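PDB 5LMG: DNA topoisomerase 2-associated protein PAT1 from Saccharomyces cerevisiae, which activates mRNA decapping and represses translation, its C-terminal domain binding the decapping enzyme Dcp2 and the 5'-3' exonuclease Xrn1. Local coordinates for residues 293-297 with 352-358. The protein carries 2 engineered substitutions. Residues are numbered along the deposited sequence; the frame is centred on the assembly and turned at random.
Sequences QRIII and FLNVMGL
Gln293 lies against Met356, the two side chains running past each other in opposite directions. Its amide carbon CD packs 3.8 Å from Met356 CG. The amide is held from elsewhere: NE2 hydrogen-bonds the carbonyl O of Ala285, in helix 275-286. Ile296 CG2, anti to the backbone N, meets the Phe352 ring obliquely, 3.8 Å from Phe352 CZ. Ile296 also touches Tyr239 and Phe243 of helix 234-246. The contact joins the start of helix 290-322 to the end of helix 329-355, an antiparallel pair in this mostly helical domain, whose family belongs to the TPR clan. A Schellman motif ends the second helix. Gly357, at positive phi, is its C' residue; Leu358 N donates a hydrogen bond to Leu353 O at 3.0 Å and Gly357 N donates one to Asn354 O at 2.9 Å. The chain then enters the terminal hairpin of strands 358-361 and 364-367. Ile297 CD1 touches Met356 CE at 3.6 Å, while Ile297 CG1 lies 3.7 Å from Met356 SD. A bend at chi3 (-55°) lays that methyl over one face of the Phe352 ring, 3.6 Å above its plane and offset to the rim. Ile297 CD1 also reaches Leu353 CD2 at 4.3 Å. Gln293, Ile297 and Met356 each pack on an apolar side chain of the bound Dcp2 peptide, and Arg294 NE forms a salt bridge with an acidic side chain of that peptide.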
loop_
_atom_site.group_PDB
_atom_site.type_symbol
_atom_site.label_atom_id
_atom_site.label_comp_id
_atom_site.label_asym_id
_atom_site.label_seq_id
_atom_site.Cartn_x
_atom_site.Cartn_y
_atom_site.Cartn_z
ATOM N N GLN A 293 11.168 0.411 17.615
ATOM C CA GLN A 293 12.179 0.758 16.624
ATOM C C GLN A 293 13.355 -0.227 16.603
ATOM O O GLN A 293 13.837 -0.575 15.521
ATOM C CB GLN A 293 12.642 2.209 16.799
ATOM C CG GLN A 293 11.565 3.246 16.438
ATOM C CD GLN A 293 11.986 4.670 16.741
ATOM O OE1 GLN A 293 13.019 4.925 17.363
ATOM N NE2 GLN A 293 11.190 5.643 16.305
ATOM N N ARG A 294 13.783 -0.684 17.801
ATOM C CA ARG A 294 14.855 -1.658 18.018
ATOM C C ARG A 294 14.515 -2.964 17.311
ATOM O O ARG A 294 15.367 -3.510 16.613
ATOM C CB ARG A 294 15.062 -1.919 19.512
ATOM C CG ARG A 294 15.799 -0.797 20.256
ATOM C CD ARG A 294 15.853 -1.101 21.742
ATOM N NE ARG A 294 16.991 -1.951 22.092
ATOM C CZ ARG A 294 16.935 -3.266 22.278
ATOM N NH1 ARG A 294 15.785 -3.915 22.148
ATOM N NH2 ARG A 294 18.026 -3.942 22.616
ATOM N N ILE A 295 13.260 -3.444 17.488
ATOM C CA ILE A 295 12.744 -4.664 16.871
ATOM C C ILE A 295 12.684 -4.489 15.342
ATOM O O ILE A 295 13.147 -5.381 14.636
ATOM C CB ILE A 295 11.372 -5.089 17.477
ATOM C CG1 ILE A 295 11.510 -5.536 18.955
ATOM C CG2 ILE A 295 10.691 -6.190 16.609
ATOM C CD1 ILE A 295 10.275 -5.406 19.771
ATOM N N ILE A 296 12.106 -3.355 14.841
ATOM C CA ILE A 296 11.989 -3.077 13.390
ATOM C C ILE A 296 13.369 -3.146 12.693
ATOM O O ILE A 296 13.500 -3.904 11.725
ATOM C CB ILE A 296 11.212 -1.771 13.041
ATOM C CG1 ILE A 296 9.760 -1.808 13.605
ATOM C CG2 ILE A 296 11.213 -1.518 11.493
ATOM C CD1 ILE A 296 9.103 -0.389 13.856
ATOM N N ILE A 297 14.377 -2.371 13.202
ATOM C CA ILE A 297 15.768 -2.310 12.717
ATOM C C ILE A 297 16.377 -3.711 12.706
ATOM O O ILE A 297 17.005 -4.095 11.719
ATOM C CB ILE A 297 16.647 -1.312 13.563
ATOM C CG1 ILE A 297 16.496 0.141 13.083
ATOM C CG2 ILE A 297 18.149 -1.704 13.564
ATOM C CD1 ILE A 297 17.394 0.546 11.832
ATOM N N PHE A 352 13.127 5.920 5.708
ATOM C CA PHE A 352 13.005 5.053 6.874
ATOM C C PHE A 352 13.980 5.445 7.982
ATOM O O PHE A 352 13.544 5.624 9.111
ATOM C CB PHE A 352 13.177 3.575 6.470
ATOM C CG PHE A 352 13.348 2.583 7.604
ATOM C CD1 PHE A 352 12.387 2.471 8.608
ATOM C CD2 PHE A 352 14.442 1.726 7.640
ATOM C CE1 PHE A 352 12.529 1.528 9.636
ATOM C CE2 PHE A 352 14.589 0.793 8.677
ATOM C CZ PHE A 352 13.626 0.694 9.657
ATOM N N LEU A 353 15.285 5.583 7.656
ATOM C CA LEU A 353 16.346 5.878 8.622
ATOM C C LEU A 353 16.191 7.211 9.352
ATOM O O LEU A 353 16.347 7.232 10.578
ATOM C CB LEU A 353 17.749 5.784 7.984
ATOM C CG LEU A 353 18.244 4.406 7.537
ATOM C CD1 LEU A 353 19.601 4.534 6.840
ATOM C CD2 LEU A 353 18.347 3.431 8.721
ATOM N N ASN A 354 15.906 8.317 8.604
ATOM C CA ASN A 354 15.747 9.676 9.159
ATOM C C ASN A 354 14.707 9.770 10.258
ATOM O O ASN A 354 14.911 10.490 11.229
ATOM C CB ASN A 354 15.475 10.721 8.082
ATOM C CG ASN A 354 16.569 10.883 7.038
ATOM O OD1 ASN A 354 17.707 10.398 7.150
ATOM N ND2 ASN A 354 16.237 11.585 5.994
ATOM N N VAL A 355 13.612 9.020 10.110
ATOM C CA VAL A 355 12.498 8.915 11.054
ATOM C C VAL A 355 13.009 8.470 12.461
ATOM O O VAL A 355 12.504 8.932 13.488
ATOM C CB VAL A 355 11.431 7.986 10.414
ATOM C CG1 VAL A 355 10.740 7.096 11.430
ATOM C CG2 VAL A 355 10.425 8.788 9.587
ATOM N N MET A 356 14.067 7.652 12.483
ATOM C CA MET A 356 14.703 7.175 13.707
ATOM C C MET A 356 15.961 7.986 14.075
ATOM O O MET A 356 16.722 7.576 14.950
ATOM C CB MET A 356 15.039 5.695 13.568
ATOM C CG MET A 356 13.817 4.799 13.470
ATOM S SD MET A 356 14.250 3.112 13.017
ATOM C CE MET A 356 15.204 3.404 11.476
ATOM N N GLY A 357 16.168 9.115 13.407
ATOM C CA GLY A 357 17.321 9.981 13.637
ATOM C C GLY A 357 18.636 9.434 13.111
ATOM O O GLY A 357 19.704 9.790 13.618
ATOM N N LEU A 358 18.565 8.569 12.084
ATOM C CA LEU A 358 19.728 7.949 11.444
ATOM C C LEU A 358 19.813 8.365 9.983
ATOM O O LEU A 358 18.812 8.801 9.426
ATOM C CB LEU A 358 19.687 6.407 11.571
ATOM C CG LEU A 358 19.667 5.834 13.006
ATOM C CD1 LEU A 358 19.495 4.344 12.975
ATOM C CD2 LEU A 358 20.934 6.207 13.785
#